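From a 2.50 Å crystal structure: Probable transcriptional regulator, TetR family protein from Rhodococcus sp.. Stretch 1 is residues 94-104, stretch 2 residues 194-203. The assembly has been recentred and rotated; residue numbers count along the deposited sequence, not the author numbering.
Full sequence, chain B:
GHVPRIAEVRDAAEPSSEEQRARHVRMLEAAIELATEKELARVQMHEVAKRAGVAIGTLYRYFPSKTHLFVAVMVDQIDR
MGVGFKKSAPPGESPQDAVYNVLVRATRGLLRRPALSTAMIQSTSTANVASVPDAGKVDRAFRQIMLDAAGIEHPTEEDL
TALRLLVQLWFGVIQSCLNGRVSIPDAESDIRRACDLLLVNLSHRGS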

# COMPACT_ATOMS: atom_id res chain seq x y z
N SER B 94 12.31 22.49 -11.05
CA SER B 94 11.05 22.63 -11.78
C SER B 94 9.93 22.25 -10.78
O SER B 94 10.22 21.79 -9.68
CB SER B 94 11.03 21.74 -13.04
OG SER B 94 11.09 20.35 -12.71
N PRO B 95 8.66 22.53 -11.12
CA PRO B 95 7.60 21.98 -10.27
C PRO B 95 7.75 20.47 -10.02
O PRO B 95 7.73 20.01 -8.86
CB PRO B 95 6.33 22.29 -11.07
CG PRO B 95 6.69 23.56 -11.85
CD PRO B 95 8.13 23.39 -12.21
N GLN B 96 7.92 19.68 -11.09
CA GLN B 96 8.05 18.25 -10.92
C GLN B 96 9.29 17.89 -10.08
O GLN B 96 9.27 17.00 -9.24
CB GLN B 96 7.88 17.45 -12.24
CG GLN B 96 8.32 18.05 -13.56
CD GLN B 96 7.53 19.28 -13.99
OE1 GLN B 96 8.01 20.40 -13.87
NE2 GLN B 96 6.32 19.07 -14.50
N ASP B 97 10.34 18.66 -10.25
CA ASP B 97 11.52 18.57 -9.42
C ASP B 97 11.29 18.87 -7.93
O ASP B 97 11.77 18.14 -7.04
CB ASP B 97 12.51 19.59 -9.93
CG ASP B 97 13.89 19.15 -9.74
OD1 ASP B 97 14.51 19.62 -8.74
OD2 ASP B 97 14.34 18.33 -10.59
N ALA B 98 10.61 19.97 -7.66
CA ALA B 98 10.37 20.37 -6.30
C ALA B 98 9.59 19.25 -5.61
O ALA B 98 9.80 18.94 -4.43
CB ALA B 98 9.63 21.68 -6.25
N VAL B 99 8.71 18.62 -6.37
CA VAL B 99 7.80 17.64 -5.84
C VAL B 99 8.60 16.37 -5.61
O VAL B 99 8.53 15.75 -4.56
CB VAL B 99 6.59 17.43 -6.77
CG1 VAL B 99 5.77 16.29 -6.29
CG2 VAL B 99 5.74 18.72 -6.84
N TYR B 100 9.42 16.02 -6.57
CA TYR B 100 10.43 15.02 -6.34
C TYR B 100 11.19 15.24 -5.03
O TYR B 100 11.41 14.30 -4.29
CB TYR B 100 11.41 14.99 -7.50
CG TYR B 100 12.44 13.95 -7.26
CD1 TYR B 100 12.07 12.60 -7.13
CD2 TYR B 100 13.79 14.28 -7.12
CE1 TYR B 100 12.99 11.62 -6.91
CE2 TYR B 100 14.74 13.29 -6.90
CZ TYR B 100 14.33 11.95 -6.80
OH TYR B 100 15.23 10.94 -6.56
N ASN B 101 11.63 16.47 -4.76
CA ASN B 101 12.44 16.73 -3.57
C ASN B 101 11.71 16.51 -2.24
O ASN B 101 12.33 16.13 -1.25
CB ASN B 101 13.06 18.14 -3.58
CG ASN B 101 14.14 18.32 -4.65
OD1 ASN B 101 14.24 19.40 -5.26
ND2 ASN B 101 14.96 17.29 -4.88
N VAL B 102 10.41 16.77 -2.21
CA VAL B 102 9.65 16.52 -1.00
C VAL B 102 9.50 15.01 -0.76
O VAL B 102 9.60 14.53 0.39
CB VAL B 102 8.24 17.24 -0.98
CG1 VAL B 102 8.30 18.58 -1.60
CG2 VAL B 102 7.15 16.41 -1.64
N LEU B 103 9.27 14.28 -1.85
CA LEU B 103 9.03 12.86 -1.78
C LEU B 103 10.29 12.18 -1.30
O LEU B 103 10.22 11.33 -0.41
CB LEU B 103 8.54 12.33 -3.14
CG LEU B 103 7.04 11.94 -3.29
CD1 LEU B 103 6.08 12.78 -2.43
CD2 LEU B 103 6.61 11.98 -4.75
N VAL B 104 11.45 12.61 -1.83
CA VAL B 104 12.77 12.12 -1.42
C VAL B 104 13.02 12.37 0.07
O VAL B 104 13.48 11.47 0.80
CB VAL B 104 13.92 12.76 -2.27
CG1 VAL B 104 15.30 12.50 -1.67
CG2 VAL B 104 13.87 12.26 -3.72
N ALA B 194 8.51 8.25 -11.92
CA ALA B 194 7.10 8.52 -11.69
C ALA B 194 6.78 10.00 -11.70
O ALA B 194 5.91 10.43 -12.44
CB ALA B 194 6.64 7.89 -10.40
N CYS B 195 7.51 10.81 -10.94
CA CYS B 195 7.36 12.27 -11.06
C CYS B 195 7.37 12.79 -12.50
O CYS B 195 6.55 13.62 -12.87
CB CYS B 195 8.42 12.99 -10.25
SG CYS B 195 8.05 12.85 -8.53
N ASP B 196 8.30 12.29 -13.30
CA ASP B 196 8.50 12.77 -14.66
C ASP B 196 7.36 12.32 -15.54
O ASP B 196 6.86 13.07 -16.42
CB ASP B 196 9.79 12.20 -15.26
CG ASP B 196 11.05 12.77 -14.61
OD1 ASP B 196 10.97 13.63 -13.70
OD2 ASP B 196 12.16 12.34 -15.01
N LEU B 197 6.94 11.08 -15.30
CA LEU B 197 5.85 10.54 -16.08
C LEU B 197 4.53 11.19 -15.66
O LEU B 197 3.82 11.78 -16.52
CB LEU B 197 5.84 9.01 -16.02
CG LEU B 197 7.03 8.48 -16.83
CD1 LEU B 197 7.15 6.99 -16.74
CD2 LEU B 197 7.02 8.94 -18.32
N LEU B 198 4.22 11.11 -14.36
CA LEU B 198 2.91 11.54 -13.86
C LEU B 198 2.67 13.02 -13.94
O LEU B 198 1.53 13.43 -14.17
CB LEU B 198 2.63 11.06 -12.44
CG LEU B 198 2.31 9.56 -12.32
CD1 LEU B 198 2.56 8.97 -10.95
CD2 LEU B 198 0.88 9.29 -12.74
N LEU B 199 3.71 13.83 -13.76
CA LEU B 199 3.54 15.29 -13.65
C LEU B 199 3.93 16.13 -14.86
O LEU B 199 4.22 17.32 -14.71
CB LEU B 199 4.25 15.82 -12.40
CG LEU B 199 4.02 15.13 -11.06
CD1 LEU B 199 4.99 15.71 -10.05
CD2 LEU B 199 2.56 15.28 -10.61
N VAL B 200 3.92 15.54 -16.06
CA VAL B 200 4.19 16.29 -17.30
C VAL B 200 3.45 17.61 -17.39
O VAL B 200 4.05 18.60 -17.79
CB VAL B 200 3.85 15.52 -18.59
CG1 VAL B 200 5.08 14.88 -19.17
CG2 VAL B 200 2.71 14.50 -18.36
N ASN B 201 2.18 17.63 -16.99
CA ASN B 201 1.30 18.79 -17.24
C ASN B 201 1.11 19.76 -16.07
O ASN B 201 0.15 20.53 -16.03
CB ASN B 201 -0.06 18.29 -17.76
CG ASN B 201 0.09 17.33 -18.94
OD1 ASN B 201 0.63 17.70 -19.99
ND2 ASN B 201 -0.36 16.09 -18.76
N LEU B 202 2.05 19.72 -15.13
CA LEU B 202 2.00 20.56 -13.94
C LEU B 202 2.34 22.06 -14.18
O LEU B 202 3.52 22.45 -14.22
CB LEU B 202 2.89 19.94 -12.86
CG LEU B 202 2.21 19.92 -11.50
CD1 LEU B 202 1.19 18.81 -11.45
CD2 LEU B 202 3.22 19.73 -10.43
N SER B 203 1.30 22.88 -14.31
CA SER B 203 1.44 24.32 -14.67
C SER B 203 1.93 25.23 -13.53
O SER B 203 1.69 26.44 -13.52
CB SER B 203 0.11 24.86 -15.24
OG SER B 203 -0.99 24.54 -14.39

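Two segments of one chain, at least 92 residues apart in sequence wherever they touch, meet here along a mostly apolar seam. Residues 95-104 are helical, and their axis runs at 142° to that of helix 194-198, so the two run roughly antiparallel, with a closest approach of 9.4 Å. Beyond Leu-198 the second stretch leaves its helix, and a type I turn from Leu-199 to Leu-202 carries the chain past the start of the first helix. The beginning of stretch 1 therefore faces this turn, and its later residues face Cys-195.

Ser-94 does not touch the other stretch, but it prepares the helix that does. At the N-cap position its OG accepts from Asp-97 N at 3.1 Å, satisfying an amide that has no earlier helical carbonyl to pair with. Serine suits this place because its short side chain can fold back over the first turn. Pro-95 follows, its phi of -51° compatible with a helix and its missing amide hydrogen of little cost in the first turn, where such hydrogens lack helical partners. Its CB lies 4.1 Å from Leu-202 CD2, an apolar contact beside the turn.

Gln-96 has the largest covered area of the contact and makes the one hydrogen bond between the stretches: its NE2 donates to Leu-199 O at 2.7 Å, with an N-H...acceptor angle of 136°. The same carbonyl accepts from Leu-202 N at 3.3 Å, closing the turn, so the amide side chain is anchored on the turn's own backbone. Glutamine combines this polar end with an aliphatic stem, and its CB packs 4.0 Å from Leu-199 CB. The other half of the amide is engaged within stretch 1, where Ser-94 OG gives a weak hydrogen bond to Gln-96 OE1 at 3.3 Å.

Asp-97 points away from the other stretch and Ala-98 is out of its reach; the next inward position is Val-99, one turn on from Pro-95. This buried valine offers two methyl groups to the leucines at the ends of the turn: CG1 lies 3.9 Å from Leu-199 CD1, and CG2 is 4.5 Å from Leu-202 CD2. With no polar group on any of these side chains, burial leaves no hydrogen-bonding demand unmet.

Tyr-100 directs its CB sideways, yet its CA comes within 3.9 Å of Cys-195 SG and its CB within 4.1 Å of the same sulfur. The SG also sits near the plane of the tyrosine ring, at its edge. Asn-101 and Val-102 lie out of reach, but Leu-103, one turn beyond Val-99, points inward again and places CD2 4.1 Å from Cys-195 SG. Cysteine fits well between these neighbours: its side chain is compact, and its polarizable sulfur makes favourable dispersion contacts with carbon. Val-104, out of reach once more, ends the stretch as the helix continues.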